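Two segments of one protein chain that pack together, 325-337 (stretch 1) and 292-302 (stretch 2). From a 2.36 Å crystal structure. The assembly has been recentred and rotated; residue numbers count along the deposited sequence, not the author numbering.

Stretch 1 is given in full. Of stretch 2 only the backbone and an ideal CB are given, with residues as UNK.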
ATOM      1  N   ASN A 325     -10.538 -19.843  -1.854  1.00 42.02           N
ATOM      2  CA  ASN A 325     -11.843 -19.371  -1.416  1.00 42.91           C
ATOM      3  C   ASN A 325     -11.716 -17.974  -0.836  1.00 40.50           C
ATOM      4  O   ASN A 325     -12.660 -17.176  -0.880  1.00 44.57           O
ATOM      5  CB  ASN A 325     -12.451 -20.350  -0.424  1.00 46.18           C
ATOM      6  CG  ASN A 325     -12.491 -21.758  -0.976  1.00 46.86           C
ATOM      7  OD1 ASN A 325     -12.898 -21.984  -2.125  1.00 50.95           O
ATOM      8  ND2 ASN A 325     -12.012 -22.702  -0.192  1.00 44.11           N
ATOM      9  N   LEU A 326     -10.531 -17.701  -0.300  1.00 37.95           N
ATOM     10  CA  LEU A 326     -10.143 -16.379   0.185  1.00 36.00           C
ATOM     11  C   LEU A 326     -10.138 -15.374  -0.976  1.00 36.32           C
ATOM     12  O   LEU A 326     -10.786 -14.338  -0.902  1.00 31.73           O
ATOM     13  CB  LEU A 326      -8.757 -16.460   0.870  1.00 35.31           C
ATOM     14  CG  LEU A 326      -8.705 -16.489   2.412  1.00 36.84           C
ATOM     15  CD1 LEU A 326     -10.079 -16.738   3.008  1.00 41.01           C
ATOM     16  CD2 LEU A 326      -7.701 -17.463   3.015  1.00 33.51           C
ATOM     17  N   TYR A 327      -9.425 -15.698  -2.050  1.00 34.21           N
ATOM     18  CA  TYR A 327      -9.410 -14.841  -3.218  1.00 37.56           C
ATOM     19  C   TYR A 327     -10.842 -14.616  -3.685  1.00 40.52           C
ATOM     20  O   TYR A 327     -11.268 -13.455  -3.902  1.00 39.76           O
ATOM     21  CB  TYR A 327      -8.551 -15.423  -4.348  1.00 37.51           C
ATOM     22  CG  TYR A 327      -7.081 -15.020  -4.294  1.00 38.90           C
ATOM     23  CD1 TYR A 327      -6.671 -13.801  -4.812  1.00 37.96           C
ATOM     24  CD2 TYR A 327      -6.107 -15.862  -3.752  1.00 38.46           C
ATOM     25  CE1 TYR A 327      -5.355 -13.406  -4.771  1.00 37.83           C
ATOM     26  CE2 TYR A 327      -4.786 -15.462  -3.699  1.00 38.94           C
ATOM     27  CZ  TYR A 327      -4.421 -14.226  -4.218  1.00 39.11           C
ATOM     28  OH  TYR A 327      -3.112 -13.784  -4.212  1.00 40.31           O
ATOM     29  N   LYS A 328     -11.573 -15.723  -3.801  1.00 39.99           N
ATOM     30  CA  LYS A 328     -12.975 -15.713  -4.216  1.00 42.46           C
ATOM     31  C   LYS A 328     -13.911 -14.975  -3.255  1.00 37.86           C
ATOM     32  O   LYS A 328     -14.846 -14.317  -3.708  1.00 37.97           O
ATOM     33  CB  LYS A 328     -13.486 -17.136  -4.493  1.00 46.08           C
ATOM     34  CG  LYS A 328     -13.430 -17.496  -5.981  1.00 51.67           C
ATOM     35  CD  LYS A 328     -13.931 -18.905  -6.273  1.00 56.35           C
ATOM     36  CE  LYS A 328     -12.971 -19.956  -5.738  1.00 55.12           C
ATOM     37  NZ  LYS A 328     -13.173 -21.264  -6.415  1.00 60.31           N
ATOM     38  N   TYR A 329     -13.655 -15.065  -1.956  1.00 36.54           N
ATOM     39  CA  TYR A 329     -14.476 -14.380  -0.979  1.00 36.92           C
ATOM     40  C   TYR A 329     -14.344 -12.883  -1.195  1.00 34.84           C
ATOM     41  O   TYR A 329     -15.325 -12.186  -1.282  1.00 41.03           O
ATOM     42  CB  TYR A 329     -14.066 -14.761   0.459  1.00 41.02           C
ATOM     43  CG  TYR A 329     -14.943 -14.131   1.547  1.00 41.19           C
ATOM     44  CD1 TYR A 329     -14.856 -12.777   1.852  1.00 41.52           C
ATOM     45  CD2 TYR A 329     -15.871 -14.901   2.257  1.00 41.15           C
ATOM     46  CE1 TYR A 329     -15.657 -12.205   2.850  1.00 42.66           C
ATOM     47  CE2 TYR A 329     -16.667 -14.343   3.248  1.00 41.95           C
ATOM     48  CZ  TYR A 329     -16.567 -12.994   3.544  1.00 41.56           C
ATOM     49  OH  TYR A 329     -17.379 -12.438   4.522  1.00 42.92           O
ATOM     50  N   ALA A 330     -13.120 -12.408  -1.304  1.00 33.37           N
ATOM     51  CA  ALA A 330     -12.853 -11.003  -1.512  1.00 35.67           C
ATOM     52  C   ALA A 330     -13.503 -10.461  -2.796  1.00 38.88           C
ATOM     53  O   ALA A 330     -14.099  -9.373  -2.795  1.00 40.19           O
ATOM     54  CB  ALA A 330     -11.354 -10.771  -1.535  1.00 35.16           C
ATOM     55  N   TYR A 331     -13.419 -11.233  -3.876  1.00 39.79           N
ATOM     56  CA  TYR A 331     -14.023 -10.856  -5.153  1.00 41.02           C
ATOM     57  C   TYR A 331     -15.559 -10.827  -5.102  1.00 42.04           C
ATOM     58  O   TYR A 331     -16.212  -9.976  -5.751  1.00 31.53           O
ATOM     59  CB  TYR A 331     -13.553 -11.840  -6.229  1.00 44.74           C
ATOM     60  CG  TYR A 331     -13.986 -11.502  -7.639  1.00 46.14           C
ATOM     61  CD1 TYR A 331     -13.144 -10.831  -8.506  1.00 48.94           C
ATOM     62  CD2 TYR A 331     -15.242 -11.859  -8.099  1.00 50.08           C
ATOM     63  CE1 TYR A 331     -13.547 -10.520  -9.809  1.00 55.15           C
ATOM     64  CE2 TYR A 331     -15.659 -11.567  -9.392  1.00 54.38           C
ATOM     65  CZ  TYR A 331     -14.816 -10.897 -10.256  1.00 57.23           C
ATOM     66  OH  TYR A 331     -15.239 -10.619 -11.554  1.00 59.55           O
ATOM     67  N   ASN A 332     -16.135 -11.758  -4.329  1.00 44.88           N
ATOM     68  CA  ASN A 332     -17.601 -11.902  -4.296  1.00 46.55           C
ATOM     69  C   ASN A 332     -18.309 -11.054  -3.272  1.00 45.49           C
ATOM     70  O   ASN A 332     -19.515 -10.889  -3.368  1.00 41.92           O
ATOM     71  CB  ASN A 332     -18.023 -13.360  -4.107  1.00 46.32           C
ATOM     72  CG  ASN A 332     -17.773 -14.202  -5.341  1.00 46.25           C
ATOM     73  OD1 ASN A 332     -17.447 -15.368  -5.229  1.00 42.38           O
ATOM     74  ND2 ASN A 332     -17.906 -13.606  -6.527  1.00 45.27           N
ATOM     75  N   ASN A 333     -17.578 -10.515  -2.304  1.00 44.39           N
ATOM     76  CA  ASN A 333     -18.212  -9.779  -1.219  1.00 42.72           C
ATOM     77  C   ASN A 333     -17.801  -8.337  -1.219  1.00 41.65           C
ATOM     78  O   ASN A 333     -17.643  -7.707  -0.169  1.00 45.82           O
ATOM     79  CB  ASN A 333     -17.924 -10.465   0.107  1.00 44.58           C
ATOM     80  CG  ASN A 333     -18.654 -11.787   0.231  1.00 44.94           C
ATOM     81  OD1 ASN A 333     -18.050 -12.854   0.207  1.00 45.03           O
ATOM     82  ND2 ASN A 333     -19.967 -11.716   0.330  1.00 47.88           N
ATOM     83  N   GLY A 334     -17.631  -7.809  -2.424  1.00 41.95           N
ATOM     84  CA  GLY A 334     -17.516  -6.374  -2.629  1.00 39.41           C
ATOM     85  C   GLY A 334     -16.127  -5.767  -2.553  1.00 37.80           C
ATOM     86  O   GLY A 334     -15.975  -4.567  -2.769  1.00 38.47           O
ATOM     87  N   TYR A 335     -15.093  -6.547  -2.272  1.00 35.20           N
ATOM     88  CA  TYR A 335     -13.797  -5.901  -2.138  1.00 36.40           C
ATOM     89  C   TYR A 335     -13.188  -5.586  -3.495  1.00 36.14           C
ATOM     90  O   TYR A 335     -13.488  -6.250  -4.494  1.00 32.88           O
ATOM     91  CB  TYR A 335     -12.848  -6.698  -1.268  1.00 35.83           C
ATOM     92  CG  TYR A 335     -13.371  -6.898   0.122  1.00 37.13           C
ATOM     93  CD1 TYR A 335     -13.093  -5.981   1.124  1.00 38.49           C
ATOM     94  CD2 TYR A 335     -14.159  -8.000   0.430  1.00 36.28           C
ATOM     95  CE1 TYR A 335     -13.592  -6.151   2.401  1.00 39.64           C
ATOM     96  CE2 TYR A 335     -14.639  -8.194   1.706  1.00 38.21           C
ATOM     97  CZ  TYR A 335     -14.353  -7.273   2.688  1.00 40.33           C
ATOM     98  OH  TYR A 335     -14.834  -7.479   3.948  1.00 40.41           O
ATOM     99  N   ASN A 336     -12.311  -4.590  -3.516  1.00 35.30           N
ATOM    100  CA  ASN A 336     -11.719  -4.155  -4.766  1.00 37.65           C
ATOM    101  C   ASN A 336     -10.357  -4.706  -5.050  1.00 35.47           C
ATOM    102  O   ASN A 336      -9.819  -4.464  -6.122  1.00 35.01           O
ATOM    103  CB  ASN A 336     -11.707  -2.660  -4.794  1.00 38.42           C
ATOM    104  CG  ASN A 336     -13.088  -2.126  -4.702  1.00 38.87           C
ATOM    105  OD1 ASN A 336     -13.803  -2.074  -5.690  1.00 40.23           O
ATOM    106  ND2 ASN A 336     -13.497  -1.789  -3.504  1.00 39.73           N
ATOM    107  N   GLY A 337      -9.791  -5.442  -4.102  1.00 32.79           N
ATOM    108  CA  GLY A 337      -8.692  -6.337  -4.428  1.00 30.37           C
ATOM    109  C   GLY A 337      -8.294  -7.219  -3.251  1.00 31.68           C
ATOM    110  O   GLY A 337      -8.836  -7.059  -2.149  1.00 28.79           O
ATOM    111  N   UNK A 292     -13.600  -8.537  10.925  1.00 38.32           N
ATOM    112  CA  UNK A 292     -12.488  -8.516  10.008  1.00 38.92           C
ATOM    113  C   UNK A 292     -13.002  -8.820   8.610  1.00 37.35           C
ATOM    114  O   UNK A 292     -14.127  -9.283   8.436  1.00 43.99           O
ATOM    115  CB  UNK A 292     -11.407  -9.513  10.431  1.00 38.92           C
ATOM    116  N   UNK A 293     -12.216  -8.504   7.602  1.00 35.59           N
ATOM    117  CA  UNK A 293     -12.740  -8.502   6.235  1.00 39.51           C
ATOM    118  C   UNK A 293     -13.338  -9.808   5.696  1.00 42.99           C
ATOM    119  O   UNK A 293     -14.343  -9.748   4.972  1.00 43.61           O
ATOM    120  CB  UNK A 293     -11.607  -8.082   5.296  1.00 39.51           C
ATOM    121  N   UNK A 294     -12.712 -10.954   6.017  1.00 43.27           N
ATOM    122  CA  UNK A 294     -13.197 -12.257   5.560  1.00 41.64           C
ATOM    123  C   UNK A 294     -14.294 -12.759   6.484  1.00 41.82           C
ATOM    124  O   UNK A 294     -14.889 -13.795   6.210  1.00 42.58           O
ATOM    125  CB  UNK A 294     -12.053 -13.271   5.492  1.00 41.64           C
ATOM    126  N   UNK A 295     -14.598 -12.006   7.541  1.00 42.12           N
ATOM    127  CA  UNK A 295     -15.807 -12.262   8.343  1.00 44.44           C
ATOM    128  C   UNK A 295     -17.037 -11.546   7.799  1.00 46.20           C
ATOM    129  O   UNK A 295     -18.144 -11.876   8.162  1.00 46.35           O
ATOM    130  CB  UNK A 295     -15.573 -11.833   9.793  1.00 44.44           C
ATOM    131  N   UNK A 296     -16.854 -10.604   6.889  1.00 48.79           N
ATOM    132  CA  UNK A 296     -17.840  -9.565   6.713  1.00 49.27           C
ATOM    133  C   UNK A 296     -17.931  -9.103   5.229  1.00 48.61           C
ATOM    134  O   UNK A 296     -17.379  -9.747   4.351  1.00 52.16           O
ATOM    135  CB  UNK A 296     -17.500  -8.384   7.624  1.00 49.27           C
ATOM    136  N   UNK A 297     -18.679  -8.043   4.960  1.00 46.53           N
ATOM    137  CA  UNK A 297     -18.784  -7.416   3.633  1.00 46.98           C
ATOM    138  C   UNK A 297     -17.861  -6.230   3.530  1.00 44.22           C
ATOM    139  O   UNK A 297     -17.673  -5.542   4.517  1.00 49.66           O
ATOM    140  CB  UNK A 297     -20.222  -6.981   3.345  1.00 46.98           C
ATOM    141  N   UNK A 298     -17.407  -5.862   2.346  1.00 41.76           N
ATOM    142  CA  UNK A 298     -16.823  -4.516   2.211  1.00 42.10           C
ATOM    143  C   UNK A 298     -17.853  -3.428   2.524  1.00 39.48           C
ATOM    144  O   UNK A 298     -17.521  -2.326   2.953  1.00 46.12           O
ATOM    145  CB  UNK A 298     -16.270  -4.316   0.799  1.00 42.10           C
ATOM    146  N   UNK A 299     -19.108  -3.723   2.246  1.00 38.95           N
ATOM    147  CA  UNK A 299     -20.178  -2.742   2.352  1.00 36.51           C
ATOM    148  C   UNK A 299     -20.419  -2.459   3.818  1.00 37.02           C
ATOM    149  O   UNK A 299     -20.713  -1.324   4.207  1.00 34.44           O
ATOM    150  CB  UNK A 299     -21.457  -3.230   1.668  1.00 36.51           C
ATOM    151  N   UNK A 300     -20.255  -3.509   4.626  1.00 34.41           N
ATOM    152  CA  UNK A 300     -20.317  -3.396   6.073  1.00 33.59           C
ATOM    153  C   UNK A 300     -19.422  -2.272   6.569  1.00 34.92           C
ATOM    154  O   UNK A 300     -19.741  -1.628   7.561  1.00 38.11           O
ATOM    155  CB  UNK A 300     -19.919  -4.719   6.730  1.00 33.59           C
ATOM    156  N   UNK A 301     -18.295  -2.011   5.904  1.00 34.38           N
ATOM    157  CA  UNK A 301     -17.403  -0.987   6.435  1.00 36.17           C
ATOM    158  C   UNK A 301     -17.922   0.433   6.123  1.00 38.70           C
ATOM    159  O   UNK A 301     -17.351   1.414   6.577  1.00 41.51           O
ATOM    160  CB  UNK A 301     -15.997  -1.174   5.860  1.00 36.17           C
ATOM    161  N   UNK A 302     -19.042   0.516   5.408  1.00 40.71           N
ATOM    162  CA  UNK A 302     -19.684   1.791   5.054  1.00 41.14           C
ATOM    163  C   UNK A 302     -18.625   2.776   4.587  1.00 37.37           C
ATOM    164  O   UNK A 302     -18.379   3.795   5.215  1.00 36.45           O
ATOM    165  CB  UNK A 302     -20.463   2.365   6.239  1.00 41.14           C
TER

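Stretch 1 offers the last turns of a helix, 325-332, and the loop that follows it. Position 292 points sideways with nothing of stretch 1 near its CB, so nearly any residue would serve; it is Ala292.

At 293, phi of -58° suits proline among many others, and the ideal CB lies 3.5 Å from Tyr335 OH, favouring something compact. Pro293 fits: its CB packs 4.0 Å from Tyr335 CZ. Its O, 2.5 Å from Tyr335 OH, is one of two acceptors within reach of that hydroxyl, the other being the O of 296.

Position 294 is the apolar anchor. Its CB starts sideways, 4.6 Å from Tyr329 CE1 and 4.7 Å from Leu326 CD1, so a long hydrophobic side chain, leucine, methionine or an aromatic, could reach the helix. Phe294 does so. Leu326 CD1 sits over one face of its ring, 4.0 Å from the centroid, while the ring's edge turns toward the face of Tyr329 in an offset edge-to-face pair, CD1 of Phe294 lying 3.6 Å from CD1 of Tyr329. Phe294 CE1 also packs 4.1 Å from Ala330 CB.

Position 295 points away, so stretch 1 makes little demand on it; it is Lys295. At 296 the CB also points away, and the backbone does the work: Tyr329 OH donates to the O of this residue at 2.7 Å. Val296 adds a contact of CG1 with Tyr335 OH at 3.7 Å.

At 297 the CB points away, 4.4 Å from Asn333 O, and small or polar residues would suit. The end of Asn297 comes back nearer to stretch 1.

Position 298 points toward stretch 1, its CB 3.6 Å from Tyr335 CD1, and its N donates almost straight to Asn333 O at 3.1 Å. Proline would forfeit that bond; a chain with a methylene beside the ring is wanted. Arg298 lays CB over the Tyr335 face, 3.8 Å from the centroid, and carries its guanidinium on toward Asn336.

At 299 the CB is beyond contact, so only a long side chain returns. Trp299 brings NE1 to 3.7 Å from Gly334 CA, where a CB on that glycine would clash.

Position 300 is unconstrained by stretch 1 and is Ala300. Position 301 points toward it, but from a distance that asks for a large residue; Tyr301 reaches Tyr335 CE1 with CE2 at 4.2 Å. Position 302, with positive phi and out of reach, would suit glycine or asparagine, and is Asn302.

Stretch 2 (292-302) APFKVNRWAYN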
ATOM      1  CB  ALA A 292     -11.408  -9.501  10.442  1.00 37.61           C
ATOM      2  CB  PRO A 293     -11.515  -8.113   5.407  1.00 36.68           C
ATOM      3  CG  PRO A 293     -10.815  -7.184   6.294  1.00 37.78           C
ATOM      4  CD  PRO A 293     -10.964  -7.756   7.689  1.00 36.45           C
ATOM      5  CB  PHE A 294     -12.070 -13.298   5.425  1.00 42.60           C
ATOM      6  CG  PHE A 294     -11.113 -13.006   4.302  1.00 40.24           C
ATOM      7  CD1 PHE A 294     -11.506 -13.156   2.989  1.00 41.95           C
ATOM      8  CD2 PHE A 294      -9.815 -12.545   4.559  1.00 41.97           C
ATOM      9  CE1 PHE A 294     -10.622 -12.850   1.939  1.00 42.22           C
ATOM     10  CE2 PHE A 294      -8.932 -12.234   3.522  1.00 42.08           C
ATOM     11  CZ  PHE A 294      -9.335 -12.389   2.204  1.00 39.01           C
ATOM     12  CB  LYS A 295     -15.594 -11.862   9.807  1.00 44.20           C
ATOM     13  CG  LYS A 295     -14.954 -12.946  10.648  1.00 46.16           C
ATOM     14  CD  LYS A 295     -15.957 -14.072  10.915  1.00 52.21           C
ATOM     15  CE  LYS A 295     -15.670 -14.859  12.191  1.00 58.02           C
ATOM     16  NZ  LYS A 295     -15.970 -14.055  13.407  1.00 64.44           N
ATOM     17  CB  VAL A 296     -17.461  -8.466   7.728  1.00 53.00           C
ATOM     18  CG1 VAL A 296     -16.738  -7.291   7.080  1.00 53.95           C
ATOM     19  CG2 VAL A 296     -18.670  -8.024   8.525  1.00 55.85           C
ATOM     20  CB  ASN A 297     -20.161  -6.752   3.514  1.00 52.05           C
ATOM     21  CG  ASN A 297     -21.140  -7.528   2.702  1.00 56.76           C
ATOM     22  OD1 ASN A 297     -20.845  -8.597   2.169  1.00 68.48           O
ATOM     23  ND2 ASN A 297     -22.339  -6.984   2.597  1.00 55.38           N
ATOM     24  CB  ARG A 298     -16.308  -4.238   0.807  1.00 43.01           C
ATOM     25  CG  ARG A 298     -17.374  -3.568  -0.034  1.00 45.98           C
ATOM     26  CD  ARG A 298     -16.817  -2.645  -1.064  1.00 43.12           C
ATOM     27  NE  ARG A 298     -16.569  -1.341  -0.537  1.00 39.77           N
ATOM     28  CZ  ARG A 298     -16.185  -0.355  -1.326  1.00 43.63           C
ATOM     29  NH1 ARG A 298     -16.057  -0.589  -2.607  1.00 40.88           N
ATOM     30  NH2 ARG A 298     -15.918   0.853  -0.849  1.00 47.84           N
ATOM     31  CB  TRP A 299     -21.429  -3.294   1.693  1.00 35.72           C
ATOM     32  CG  TRP A 299     -21.162  -3.831   0.279  1.00 36.75           C
ATOM     33  CD1 TRP A 299     -21.191  -5.133  -0.123  1.00 36.00           C
ATOM     34  CD2 TRP A 299     -20.779  -3.068  -0.873  1.00 35.45           C
ATOM     35  NE1 TRP A 299     -20.877  -5.230  -1.443  1.00 35.71           N
ATOM     36  CE2 TRP A 299     -20.629  -3.973  -1.935  1.00 35.59           C
ATOM     37  CE3 TRP A 299     -20.566  -1.710  -1.107  1.00 35.14           C
ATOM     38  CZ2 TRP A 299     -20.261  -3.569  -3.216  1.00 34.60           C
ATOM     39  CZ3 TRP A 299     -20.211  -1.300  -2.399  1.00 38.83           C
ATOM     40  CH2 TRP A 299     -20.055  -2.230  -3.434  1.00 35.16           C
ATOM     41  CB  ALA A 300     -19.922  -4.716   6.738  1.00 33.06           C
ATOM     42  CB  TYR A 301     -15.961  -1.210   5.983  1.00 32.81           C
ATOM     43  CG  TYR A 301     -15.348  -2.465   6.553  1.00 30.86           C
ATOM     44  CD1 TYR A 301     -15.211  -2.641   7.906  1.00 29.25           C
ATOM     45  CD2 TYR A 301     -14.921  -3.479   5.733  1.00 31.04           C
ATOM     46  CE1 TYR A 301     -14.670  -3.796   8.447  1.00 28.11           C
ATOM     47  CE2 TYR A 301     -14.367  -4.636   6.259  1.00 32.66           C
ATOM     48  CZ  TYR A 301     -14.252  -4.793   7.633  1.00 31.12           C
ATOM     49  OH  TYR A 301     -13.687  -5.964   8.141  1.00 28.45           O
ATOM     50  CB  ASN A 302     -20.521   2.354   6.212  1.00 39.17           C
ATOM     51  CG  ASN A 302     -21.381   3.570   5.794  1.00 42.81           C
ATOM     52  OD1 ASN A 302     -21.849   4.347   6.633  1.00 46.86           O
ATOM     53  ND2 ASN A 302     -21.577   3.741   4.501  1.00 41.58           N
TER
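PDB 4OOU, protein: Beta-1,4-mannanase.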